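Local coordinates for bluetongue virus COAT protein VP7 (Bluetongue virus, PDB 1BVP), which helps build the inner capsid of the virus, forming homotrimers that assemble as 260 capsomers on an inner scaffold of VP3, at residues 37-42 with 94-99; 75-80 with 84-89; 173-178 with 223-228; 191-196 with 201-206; 255-258 with 262-265. One frame throughout, in Å; residues are numbered along the deposited sequence.

Interaction 1. Residues 37-42 with 94-99; sequences INRYNG and LATPEI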
# COMPACT_ATOMS: atom_id res chain seq x y z
N ILE A 37 -17.41 -4.55 31.83
CA ILE A 37 -18.03 -5.83 32.14
C ILE A 37 -19.12 -5.69 33.18
O ILE A 37 -20.15 -6.37 33.11
CB ILE A 37 -16.99 -6.85 32.60
CG1 ILE A 37 -16.06 -7.17 31.41
CG2 ILE A 37 -17.67 -8.11 33.12
CD1 ILE A 37 -15.02 -8.18 31.74
N ASN A 38 -18.92 -4.79 34.13
CA ASN A 38 -19.91 -4.57 35.15
C ASN A 38 -21.18 -3.99 34.48
O ASN A 38 -22.27 -4.55 34.65
CB ASN A 38 -19.31 -3.70 36.29
CG ASN A 38 -20.33 -3.39 37.42
OD1 ASN A 38 -20.52 -4.21 38.30
ND2 ASN A 38 -20.95 -2.19 37.40
N ARG A 39 -21.07 -2.91 33.68
CA ARG A 39 -22.27 -2.35 33.03
C ARG A 39 -22.96 -3.40 32.17
O ARG A 39 -24.16 -3.59 32.24
CB ARG A 39 -21.92 -1.17 32.14
CG ARG A 39 -22.12 0.16 32.76
CD ARG A 39 -23.55 0.37 33.19
NE ARG A 39 -24.33 1.13 32.23
CZ ARG A 39 -25.52 1.67 32.50
NH1 ARG A 39 -26.05 1.51 33.70
NH2 ARG A 39 -26.16 2.38 31.58
N TYR A 40 -22.15 -4.10 31.40
CA TYR A 40 -22.64 -5.11 30.51
C TYR A 40 -23.43 -6.19 31.24
O TYR A 40 -24.58 -6.43 30.92
CB TYR A 40 -21.47 -5.72 29.75
CG TYR A 40 -21.91 -6.73 28.72
CD1 TYR A 40 -22.53 -6.31 27.53
CD2 TYR A 40 -21.76 -8.10 28.96
CE1 TYR A 40 -23.01 -7.25 26.62
CE2 TYR A 40 -22.22 -9.04 28.05
CZ TYR A 40 -22.84 -8.61 26.89
OH TYR A 40 -23.30 -9.55 26.01
N ASN A 41 -22.81 -6.86 32.22
CA ASN A 41 -23.50 -7.90 32.97
C ASN A 41 -24.79 -7.37 33.64
O ASN A 41 -25.83 -8.04 33.66
CB ASN A 41 -22.56 -8.52 33.99
CG ASN A 41 -21.55 -9.45 33.34
OD1 ASN A 41 -20.54 -9.79 33.94
ND2 ASN A 41 -21.84 -9.89 32.12
N GLY A 42 -24.76 -6.12 34.07
CA GLY A 42 -25.93 -5.55 34.69
C GLY A 42 -27.14 -5.35 33.81
O GLY A 42 -28.25 -5.68 34.21
N LEU A 94 -22.88 0.73 25.85
CA LEU A 94 -21.92 1.54 25.12
C LEU A 94 -22.14 3.06 25.19
O LEU A 94 -21.22 3.84 24.90
CB LEU A 94 -21.88 1.10 23.67
CG LEU A 94 -20.83 0.16 23.13
CD1 LEU A 94 -20.05 -0.54 24.19
CD2 LEU A 94 -21.54 -0.80 22.23
N ALA A 95 -23.36 3.49 25.52
CA ALA A 95 -23.63 4.93 25.63
C ALA A 95 -23.39 5.48 27.04
O ALA A 95 -23.67 6.64 27.29
CB ALA A 95 -25.06 5.24 25.17
N THR A 96 -22.90 4.64 27.95
CA THR A 96 -22.63 5.01 29.35
C THR A 96 -21.33 5.81 29.39
O THR A 96 -20.24 5.26 29.22
CB THR A 96 -22.41 3.72 30.23
OG1 THR A 96 -23.59 2.91 30.24
CG2 THR A 96 -22.03 4.07 31.67
N PRO A 97 -21.41 7.10 29.75
CA PRO A 97 -20.22 7.96 29.82
C PRO A 97 -19.15 7.56 30.78
O PRO A 97 -18.06 8.09 30.75
CB PRO A 97 -20.80 9.34 30.14
CG PRO A 97 -22.06 9.03 30.84
CD PRO A 97 -22.63 7.85 30.08
N GLU A 98 -19.42 6.58 31.62
CA GLU A 98 -18.41 6.16 32.57
C GLU A 98 -17.43 5.15 32.02
O GLU A 98 -16.39 4.92 32.65
CB GLU A 98 -19.03 5.67 33.89
CG GLU A 98 -19.59 6.78 34.80
CD GLU A 98 -20.98 7.27 34.39
OE1 GLU A 98 -21.87 6.43 34.05
OE2 GLU A 98 -21.19 8.51 34.43
N ILE A 99 -17.77 4.51 30.90
CA ILE A 99 -16.82 3.56 30.29
C ILE A 99 -15.86 4.41 29.48
O ILE A 99 -16.27 5.13 28.56
CB ILE A 99 -17.47 2.57 29.34
CG1 ILE A 99 -18.59 1.81 30.04
CG2 ILE A 99 -16.39 1.62 28.81
CD1 ILE A 99 -19.17 0.71 29.20
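Arg39 reaches from helix 27-44 to the hydroxyl of Thr96 in the loop that follows helix 90-94, and this polar contact carries most of the pairing. Arg39 NE donates to Thr96 OG1 over 2.8 Å in a clearly bent bond, 131° at the hydrogen. A second, weak bond of 2.9 Å runs from Arg39 NH2 to the same Thr96 OG1, so the two nitrogens share one acceptor unequally. The oxygen lies at the edge of the guanidinium, 25° out of its plane. Bends at chi2 (-59°) and chi3 fold the arginine chain so that NE, rather than the far end alone, meets the threonine. Thr96 OG1 is also within bonding distance of Val93 O and Gly92 O, near the end of helix 90-94, which must share its single proton or compete for it.

Apolar contacts are sparser. Arg39 CG passes 4.1 Å from Thr96 CG2, and Arg39 CB lies 4.4 Å from Ile99 CD1.

On the acceptor side, a type I turn, with Ile99 N bonded to Thr96 O at 3.1 Å, brackets Thr96 and Ile99, both of whose CB atoms point toward the helix. Within the turn, Pro97 touches Arg22 of a second subunit.

Helix 90-94 also packs on this junction, through Val93 against Arg39 and Ile99, while Ile37 and Tyr40 of helix 27-44 rest on helix 55-73.

Interaction 2. Residues 75-80 with 84-89; sequences INVGPI and YTQHMA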
# COMPACT_ATOMS: atom_id res chain seq x y z
N ILE A 75 -25.94 -3.09 13.35
CA ILE A 75 -26.44 -4.31 12.73
C ILE A 75 -27.25 -5.19 13.68
O ILE A 75 -26.97 -5.31 14.86
CB ILE A 75 -25.25 -5.16 12.25
CG1 ILE A 75 -24.42 -4.38 11.24
CG2 ILE A 75 -25.71 -6.50 11.71
CD1 ILE A 75 -23.14 -5.06 10.89
N ASN A 76 -28.24 -5.87 13.12
CA ASN A 76 -29.04 -6.79 13.88
C ASN A 76 -28.90 -8.11 13.09
O ASN A 76 -29.51 -8.25 12.05
CB ASN A 76 -30.47 -6.27 13.94
CG ASN A 76 -31.46 -7.30 14.50
OD1 ASN A 76 -32.66 -7.14 14.34
ND2 ASN A 76 -30.96 -8.36 15.17
N VAL A 77 -28.06 -9.05 13.56
CA VAL A 77 -27.82 -10.30 12.85
C VAL A 77 -28.96 -11.26 12.66
O VAL A 77 -28.92 -12.08 11.72
CB VAL A 77 -26.71 -11.21 13.48
CG1 VAL A 77 -25.43 -11.07 12.77
CG2 VAL A 77 -26.59 -11.02 14.96
N GLY A 78 -29.91 -11.26 13.58
CA GLY A 78 -31.00 -12.21 13.46
C GLY A 78 -30.59 -13.51 14.12
O GLY A 78 -29.48 -13.65 14.64
N PRO A 79 -31.48 -14.50 14.11
CA PRO A 79 -31.17 -15.79 14.75
C PRO A 79 -30.17 -16.64 13.99
O PRO A 79 -30.55 -17.58 13.29
CB PRO A 79 -32.53 -16.45 14.84
CG PRO A 79 -33.19 -15.97 13.55
CD PRO A 79 -32.82 -14.50 13.52
N ILE A 80 -28.90 -16.38 14.20
CA ILE A 80 -27.88 -17.15 13.50
C ILE A 80 -27.36 -18.31 14.34
O ILE A 80 -26.65 -19.19 13.84
CB ILE A 80 -26.70 -16.26 13.16
CG1 ILE A 80 -26.08 -15.71 14.45
CG2 ILE A 80 -27.17 -15.10 12.35
CD1 ILE A 80 -25.01 -14.66 14.25
N TYR A 84 -25.92 -18.36 20.72
CA TYR A 84 -25.79 -16.93 20.94
C TYR A 84 -27.04 -16.20 20.54
O TYR A 84 -27.62 -16.46 19.47
CB TYR A 84 -24.59 -16.39 20.15
CG TYR A 84 -24.60 -14.88 19.94
CD1 TYR A 84 -24.17 -14.01 20.95
CD2 TYR A 84 -25.04 -14.32 18.75
CE1 TYR A 84 -24.19 -12.62 20.78
CE2 TYR A 84 -25.06 -12.92 18.57
CZ TYR A 84 -24.64 -12.09 19.60
OH TYR A 84 -24.71 -10.72 19.46
N THR A 85 -27.43 -15.26 21.38
CA THR A 85 -28.58 -14.43 21.09
C THR A 85 -28.15 -12.99 21.31
O THR A 85 -27.66 -12.64 22.37
CB THR A 85 -29.75 -14.79 22.00
OG1 THR A 85 -29.95 -16.21 21.92
CG2 THR A 85 -31.03 -14.09 21.54
N GLN A 86 -28.28 -12.17 20.29
CA GLN A 86 -27.87 -10.79 20.39
C GLN A 86 -28.72 -10.02 21.40
O GLN A 86 -29.95 -10.09 21.37
CB GLN A 86 -27.91 -10.14 19.00
CG GLN A 86 -27.76 -8.63 18.96
CD GLN A 86 -27.71 -8.08 17.54
OE1 GLN A 86 -28.06 -8.78 16.59
NE2 GLN A 86 -27.29 -6.84 17.40
N HIS A 87 -28.05 -9.23 22.24
CA HIS A 87 -28.69 -8.40 23.26
C HIS A 87 -28.69 -6.99 22.84
O HIS A 87 -27.69 -6.32 22.99
CB HIS A 87 -27.97 -8.52 24.59
CG HIS A 87 -27.97 -9.91 25.12
ND1 HIS A 87 -29.03 -10.42 25.83
CD2 HIS A 87 -27.13 -10.95 24.88
CE1 HIS A 87 -28.85 -11.72 26.00
NE2 HIS A 87 -27.71 -12.07 25.43
N MET A 88 -29.85 -6.53 22.42
CA MET A 88 -30.05 -5.17 21.95
C MET A 88 -29.75 -4.09 23.00
O MET A 88 -29.42 -2.95 22.65
CB MET A 88 -31.47 -5.03 21.41
CG MET A 88 -31.86 -6.15 20.45
SD MET A 88 -30.80 -6.14 18.99
CE MET A 88 -31.11 -4.40 18.32
N ALA A 89 -29.85 -4.45 24.28
CA ALA A 89 -29.57 -3.50 25.35
C ALA A 89 -28.11 -3.03 25.37
O ALA A 89 -27.78 -2.05 26.07
CB ALA A 89 -29.91 -4.11 26.69
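The irregular connection between helix 55-73 and helix 90-94 doubles back on itself, and Gln86 ties its two arms together through the main chain of Ile75 and Val77. The glutamine amide faces the backbone on both sides of Asn76 and uses both its ends, much as a neighbouring peptide would. Gln86 NE2 donates to Ile75 O at 3.0 Å, nearly straight (168°) and in the plane of both groups. Gln86 OE1 in turn accepts from Val77 N at 3.0 Å, again in its carbonyl plane. An extended chain, with CG anti to the backbone N (chi1 169°) and no bend beyond, carries the amide across the gap. A second donor reaches the same oxygen differently: Asn76 ND2 stands above the carbonyl plane, 3.3 Å from Gln86 OE1, with the two amide planes 73° apart. Three bonds together should fix the rotation of the Gln86 amide. Helix 55-73 backs the apolar side, Leu70 touching Val77, Tyr84 and Gln86, and Asp67 holding the Tyr84 hydroxyl. At the Tyr84 ring edge, Val77 CG2 lies 4.4 Å from Tyr84 CE2.

Interaction 3. Residues 173-178 with 223-228; sequences QIFQGR and IAWDGQ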
# COMPACT_ATOMS: atom_id res chain seq x y z
N GLN A 173 -10.22 15.67 -26.58
CA GLN A 173 -11.52 15.03 -26.46
C GLN A 173 -11.52 13.53 -26.29
O GLN A 173 -12.52 12.96 -25.84
CB GLN A 173 -12.52 15.47 -27.55
CG GLN A 173 -12.00 15.45 -28.99
CD GLN A 173 -10.92 16.53 -29.31
OE1 GLN A 173 -10.80 17.56 -28.61
NE2 GLN A 173 -10.13 16.28 -30.36
N ILE A 174 -10.42 12.87 -26.64
CA ILE A 174 -10.33 11.40 -26.52
C ILE A 174 -10.30 11.03 -25.03
O ILE A 174 -10.78 9.96 -24.61
CB ILE A 174 -9.04 10.86 -27.30
CG1 ILE A 174 -8.92 9.35 -27.28
CG2 ILE A 174 -7.76 11.42 -26.71
CD1 ILE A 174 -9.93 8.65 -28.12
N PHE A 175 -9.78 11.97 -24.23
CA PHE A 175 -9.66 11.86 -22.78
C PHE A 175 -10.88 12.28 -21.99
O PHE A 175 -11.01 11.92 -20.81
CB PHE A 175 -8.51 12.73 -22.28
CG PHE A 175 -7.16 12.25 -22.69
CD1 PHE A 175 -6.51 11.27 -21.95
CD2 PHE A 175 -6.52 12.81 -23.78
CE1 PHE A 175 -5.22 10.85 -22.30
CE2 PHE A 175 -5.24 12.39 -24.15
CZ PHE A 175 -4.59 11.42 -23.41
N GLN A 176 -11.76 13.07 -22.60
CA GLN A 176 -12.93 13.62 -21.91
C GLN A 176 -14.14 12.71 -21.75
O GLN A 176 -14.21 11.65 -22.38
CB GLN A 176 -13.27 15.01 -22.50
CG GLN A 176 -12.01 15.94 -22.38
CD GLN A 176 -12.14 17.31 -23.04
OE1 GLN A 176 -13.00 17.52 -23.91
NE2 GLN A 176 -11.28 18.25 -22.63
N GLY A 177 -14.99 13.04 -20.77
CA GLY A 177 -16.19 12.25 -20.51
C GLY A 177 -16.04 10.96 -19.71
O GLY A 177 -17.04 10.35 -19.34
N ARG A 178 -14.81 10.52 -19.48
CA ARG A 178 -14.55 9.30 -18.71
C ARG A 178 -13.88 9.70 -17.42
O ARG A 178 -12.96 10.55 -17.42
CB ARG A 178 -13.64 8.32 -19.48
CG ARG A 178 -12.84 8.91 -20.65
CD ARG A 178 -12.29 7.83 -21.62
NE ARG A 178 -13.27 6.78 -21.92
CZ ARG A 178 -13.47 5.68 -21.19
NH1 ARG A 178 -12.76 5.43 -20.08
NH2 ARG A 178 -14.44 4.84 -21.53
N ILE A 223 4.00 15.03 -17.38
CA ILE A 223 3.30 16.27 -17.55
C ILE A 223 2.04 16.24 -16.69
O ILE A 223 1.25 15.30 -16.74
CB ILE A 223 2.87 16.41 -19.01
CG1 ILE A 223 4.09 16.62 -19.90
CG2 ILE A 223 1.83 17.52 -19.18
CD1 ILE A 223 3.79 16.29 -21.35
N ALA A 224 1.85 17.30 -15.93
CA ALA A 224 0.67 17.44 -15.10
C ALA A 224 -0.36 18.19 -15.94
O ALA A 224 -0.23 19.39 -16.18
CB ALA A 224 1.02 18.22 -13.88
N TRP A 225 -1.37 17.49 -16.40
CA TRP A 225 -2.37 18.12 -17.24
C TRP A 225 -3.72 18.12 -16.55
O TRP A 225 -4.19 17.08 -16.08
CB TRP A 225 -2.44 17.34 -18.57
CG TRP A 225 -3.51 17.80 -19.55
CD1 TRP A 225 -3.77 19.08 -19.94
CD2 TRP A 225 -4.49 16.97 -20.22
NE1 TRP A 225 -4.85 19.10 -20.79
CE2 TRP A 225 -5.32 17.83 -20.97
CE3 TRP A 225 -4.74 15.59 -20.25
CZ2 TRP A 225 -6.39 17.35 -21.76
CZ3 TRP A 225 -5.82 15.12 -21.03
CH2 TRP A 225 -6.62 16.00 -21.77
N ASP A 226 -4.38 19.27 -16.54
CA ASP A 226 -5.69 19.41 -15.92
C ASP A 226 -6.83 18.79 -16.66
O ASP A 226 -7.95 18.85 -16.19
CB ASP A 226 -6.03 20.87 -15.69
CG ASP A 226 -5.85 21.70 -16.92
OD1 ASP A 226 -4.67 21.97 -17.28
OD2 ASP A 226 -6.86 22.07 -17.52
N GLY A 227 -6.58 18.28 -17.85
CA GLY A 227 -7.66 17.65 -18.61
C GLY A 227 -8.55 18.62 -19.37
O GLY A 227 -9.44 18.17 -20.09
N GLN A 228 -8.33 19.93 -19.21
CA GLN A 228 -9.14 20.94 -19.90
C GLN A 228 -8.32 21.66 -20.98
O GLN A 228 -8.78 21.80 -22.12
CB GLN A 228 -9.69 22.00 -18.92
CG GLN A 228 -10.71 21.51 -17.90
CD GLN A 228 -11.87 20.76 -18.55
OE1 GLN A 228 -12.66 21.35 -19.30
NE2 GLN A 228 -11.98 19.46 -18.27
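Phe175 and Trp225 form a T-shaped (edge-to-face) aromatic pair that joins the loop after strand 168-170 to strand 223-225 of the beta domain. The indole supplies the edge and the phenyl ring the face. Their planes stand at 73°, with the Phe175 ring and the six-membered ring of Trp225 centred 5.1 Å apart. The indole edge does not strike the middle of the phenyl group. Trp225 CZ3 sits toward its rim, 3.6 Å from Phe175 CG, and Trp225 CH2 comes 3.8 Å from Phe175 CB. With CG anti to the backbone N (chi1 176°), the tryptophan extends across to the loop, and its NE1 bonds to Ala229 O. Gly227 CA lies over the centre of one indole face, 3.3 Å above the plane. Around the pair, Ile245 and Val247 of strand 241-252 pack on Phe175, while Ile184 and Leu186 of strand 183-195 touch Trp225. A polar tie runs beside the rings: the extended Gln176 chain brings NE2 to Gly227 O at 3.1 Å, 160° at the hydrogen, in both the amide and the carbonyl plane. The receiving turn is itself an Asx turn, in which Asp226 OD2 accepts from Gln228 N at 3.1 Å, from above the carboxylate plane.

Interaction 4. Residues 191-196 with 201-206; sequences IENFAM and SQQTQA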
# COMPACT_ATOMS: atom_id res chain seq x y z
N ILE A 191 6.71 7.36 -31.74
CA ILE A 191 6.75 5.92 -32.06
C ILE A 191 7.74 5.86 -33.23
O ILE A 191 7.42 6.24 -34.37
CB ILE A 191 5.39 5.35 -32.48
CG1 ILE A 191 4.34 5.61 -31.39
CG2 ILE A 191 5.52 3.84 -32.72
CD1 ILE A 191 2.95 5.10 -31.74
N GLU A 192 8.98 5.49 -32.92
CA GLU A 192 10.09 5.45 -33.87
C GLU A 192 9.95 4.50 -35.04
O GLU A 192 10.52 4.77 -36.09
CB GLU A 192 11.38 5.17 -33.09
CG GLU A 192 12.65 5.69 -33.72
CD GLU A 192 12.55 7.15 -34.13
OE1 GLU A 192 11.88 7.96 -33.44
OE2 GLU A 192 13.14 7.49 -35.17
N ASN A 193 9.21 3.41 -34.89
CA ASN A 193 9.03 2.43 -35.97
C ASN A 193 7.62 1.92 -35.88
O ASN A 193 7.28 1.28 -34.89
CB ASN A 193 9.99 1.25 -35.75
CG ASN A 193 10.15 0.36 -36.98
OD1 ASN A 193 10.04 -0.86 -36.91
ND2 ASN A 193 10.52 0.98 -38.09
N PHE A 194 6.79 2.25 -36.86
CA PHE A 194 5.39 1.81 -36.87
C PHE A 194 4.97 1.15 -38.19
O PHE A 194 5.67 1.22 -39.18
CB PHE A 194 4.45 2.97 -36.56
CG PHE A 194 4.55 4.13 -37.53
CD1 PHE A 194 5.58 5.07 -37.40
CD2 PHE A 194 3.57 4.34 -38.50
CE1 PHE A 194 5.62 6.21 -38.22
CE2 PHE A 194 3.59 5.48 -39.32
CZ PHE A 194 4.62 6.41 -39.19
N ALA A 195 3.82 0.51 -38.19
CA ALA A 195 3.30 -0.18 -39.34
C ALA A 195 2.35 0.71 -40.10
O ALA A 195 1.48 1.35 -39.50
CB ALA A 195 2.56 -1.43 -38.91
N MET A 196 2.53 0.75 -41.43
CA MET A 196 1.65 1.52 -42.30
C MET A 196 0.44 0.63 -42.56
O MET A 196 0.51 -0.58 -42.31
CB MET A 196 2.40 1.91 -43.55
CG MET A 196 3.33 3.09 -43.35
SD MET A 196 2.42 4.69 -43.10
CE MET A 196 0.63 4.28 -43.74
N SER A 201 7.02 -0.98 -42.56
CA SER A 201 7.51 -0.09 -41.54
C SER A 201 7.70 1.34 -42.01
O SER A 201 8.03 1.59 -43.16
CB SER A 201 8.83 -0.60 -41.00
OG SER A 201 8.67 -1.92 -40.50
N GLN A 202 7.58 2.28 -41.09
CA GLN A 202 7.76 3.69 -41.37
C GLN A 202 8.39 4.29 -40.08
O GLN A 202 8.22 3.75 -38.99
CB GLN A 202 6.41 4.31 -41.70
CG GLN A 202 6.46 5.77 -42.04
CD GLN A 202 6.72 6.03 -43.50
OE1 GLN A 202 6.70 5.10 -44.32
NE2 GLN A 202 6.96 7.29 -43.85
N GLN A 203 9.16 5.36 -40.23
CA GLN A 203 9.81 6.01 -39.10
C GLN A 203 9.17 7.35 -38.81
O GLN A 203 8.59 7.98 -39.70
CB GLN A 203 11.26 6.34 -39.43
CG GLN A 203 12.26 5.64 -38.60
CD GLN A 203 12.57 4.28 -39.14
OE1 GLN A 203 11.66 3.47 -39.39
NE2 GLN A 203 13.85 4.03 -39.39
N THR A 204 9.29 7.79 -37.57
CA THR A 204 8.79 9.10 -37.19
C THR A 204 10.04 9.97 -37.09
O THR A 204 11.01 9.59 -36.40
CB THR A 204 8.00 9.07 -35.87
OG1 THR A 204 6.79 8.32 -36.07
CG2 THR A 204 7.62 10.48 -35.46
N GLN A 205 10.09 11.03 -37.88
CA GLN A 205 11.25 11.94 -37.89
C GLN A 205 11.20 12.82 -36.65
O GLN A 205 10.12 13.15 -36.16
CB GLN A 205 11.25 12.87 -39.13
CG GLN A 205 11.35 12.23 -40.52
CD GLN A 205 12.49 11.23 -40.61
OE1 GLN A 205 12.28 10.04 -40.91
NE2 GLN A 205 13.70 11.69 -40.32
N ALA A 206 12.36 13.23 -36.14
CA ALA A 206 12.36 14.13 -34.98
C ALA A 206 11.76 15.45 -35.46
O ALA A 206 11.86 15.80 -36.63
CB ALA A 206 13.78 14.34 -34.46
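Phe194 and Gln202 form the close-packed centre of this contact, bonded through their backbones and packed side by side through their side chains. As an antiparallel hydrogen-bonded pair they exchange Phe194 N to Gln202 O at 3.0 Å (166°) and Gln202 N to Phe194 O at 2.9 Å, the latter more bent. The first torsion of Phe194 (chi1 59°) places CG between the backbone N and the carbonyl carbon, so that the ring lies alongside the glutamine. A CH-pi contact results, Gln202 CB being 3.9 Å from the centroid of the Phe194 ring and over its face, displaced toward the rim. Met196 CG adds to the cluster, 3.7 Å from Gln202 CB. Farther along, Thr204 OG1 donates to Ile191 O over 2.8 Å and is also bonded to Met242 N, linking the pair to strand 241-252.

The other face, bearing Asn193, Ser201 and Gln203, is held more loosely. Asn193 ND2 donates to Gln203 OE1 at 3.0 Å, but the bond is bent and arrives from above the acceptor's carbonyl plane, with the two amides 70° apart. Gln203, partly open to solvent, lies at the margin. A second subunit adjoins this side: its Arg140 bonds to Ser201 OG and its Phe142 packs on Gln203. At the strand edge, a strand of that subunit pairs in parallel with Ile191 and Asn193.

Together the segments make a beta hairpin of strands 183-195 and 201-203, in a jelly-roll beta domain whose sheet continues into the neighbouring subunit.

Interaction 5. Residues 255-258 with 262-265; sequences KTLN and ALTA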
# COMPACT_ATOMS: atom_id res chain seq x y z
N LYS A 255 -12.92 7.38 -3.73
CA LYS A 255 -12.17 6.81 -2.64
C LYS A 255 -11.41 5.59 -3.09
O LYS A 255 -11.91 4.82 -3.92
CB LYS A 255 -13.08 6.44 -1.47
CG LYS A 255 -13.71 7.61 -0.68
CD LYS A 255 -12.69 8.48 0.01
CE LYS A 255 -13.32 9.36 1.10
NZ LYS A 255 -14.49 10.15 0.66
N THR A 256 -10.18 5.48 -2.59
CA THR A 256 -9.34 4.33 -2.89
C THR A 256 -9.11 3.58 -1.59
O THR A 256 -9.66 3.93 -0.54
CB THR A 256 -8.03 4.74 -3.49
OG1 THR A 256 -7.16 5.27 -2.48
CG2 THR A 256 -8.24 5.80 -4.52
N LEU A 257 -8.35 2.50 -1.66
CA LEU A 257 -8.04 1.68 -0.49
C LEU A 257 -7.02 2.36 0.44
O LEU A 257 -6.61 1.77 1.42
CB LEU A 257 -7.51 0.34 -0.97
CG LEU A 257 -8.37 -0.90 -0.80
CD1 LEU A 257 -9.84 -0.62 -0.72
CD2 LEU A 257 -8.04 -1.82 -1.91
N ASN A 258 -6.55 3.55 0.08
CA ASN A 258 -5.60 4.27 0.92
C ASN A 258 -6.30 5.41 1.63
O ASN A 258 -5.65 6.36 1.99
CB ASN A 258 -4.50 4.90 0.09
CG ASN A 258 -3.65 3.89 -0.64
OD1 ASN A 258 -3.61 3.90 -1.86
ND2 ASN A 258 -2.92 3.07 0.08
N ALA A 262 -3.78 1.40 6.25
CA ALA A 262 -3.80 -0.05 6.10
C ALA A 262 -5.17 -0.69 5.95
O ALA A 262 -5.34 -1.89 6.27
CB ALA A 262 -2.99 -0.75 7.14
N LEU A 263 -6.09 0.04 5.30
CA LEU A 263 -7.45 -0.49 5.06
C LEU A 263 -7.39 -1.89 4.42
O LEU A 263 -8.15 -2.80 4.79
CB LEU A 263 -8.23 0.46 4.16
CG LEU A 263 -9.72 0.65 4.47
CD1 LEU A 263 -10.47 0.94 3.19
CD2 LEU A 263 -10.27 -0.55 5.16
N THR A 264 -6.46 -2.07 3.48
CA THR A 264 -6.32 -3.34 2.80
C THR A 264 -6.01 -4.48 3.77
O THR A 264 -6.62 -5.54 3.71
CB THR A 264 -5.24 -3.27 1.71
OG1 THR A 264 -5.41 -2.08 0.94
CG2 THR A 264 -5.36 -4.44 0.77
N ALA A 265 -5.08 -4.25 4.69
CA ALA A 265 -4.72 -5.27 5.65
C ALA A 265 -5.91 -5.61 6.55
O ALA A 265 -6.07 -6.77 6.97
CB ALA A 265 -3.56 -4.81 6.46
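Leu257 presents the flat group of this contact, the peptide it shares with Asn258, to the first turn of helix 263-271. The approach is made by the oxygen end of that peptide: Leu263 CB lies 3.4 Å from Leu257 O, clearly off the peptide plane. No aromatic ring takes part, and the rest is van der Waals contact between side chains, one of them with a hydroxyl oxygen.

The Leu257 side chain crosses that of Thr264 at about a right angle, so that the hydroxyl oxygen lies against the side of the leucine. Leu257 CG is 3.6 Å from Thr264 OG1, and Leu257 CB is 3.7 Å from that same Thr264 OG1. Thr264 turns this oxygen anti to its carbonyl carbon (chi1 -46°), beside the backbone N, and thereby toward the leucine. A wider apolar contact joins the branch ends, Leu257 CD1 and Leu263 CD1 being 4.3 Å apart. Pro300 also touches Leu257.

Each segment has its own local bonding. Thr256 OG1 accepts from Asn258 N at 3.1 Å in a nearly straight bond (165°), which closes an ST turn. On the helix side Ala262 occupies the N-cap position with positive phi, and a weak 2.9 Å bond joins Ala265 N to Ala262 O.

Neighbouring subunits crowd the same place: Thr264 packs on Asn258 of a third subunit, and Asn258 on Thr264 of the second, consistent with a position near the trimer axis. What results is an ST turn folded against a helix N-terminus, at the passage from the beta domain into the following helices.

How the interactions relate
Along the chain, interactions 1 and 2 come first, then 3 and 4, then 5. Interaction 2 falls within the span bridged by interaction 1; their centres are about 18 Å apart, and they touch where Tyr40 meets His87 in the helical domain. Interaction 4 likewise falls within the span of interaction 3, about 26 Å away centre to centre, and both reach the sheet in which strands 183-195 and 223-225 are neighbours. Interaction 5 is centred about 4 Å from the chain's centre in space, about 32 and 42 Å from the centres of interactions 1 and 4. Interactions 1, 4 and 5 touch the second subunit, in both domains and near the centre; no other chain touches 2 and 3.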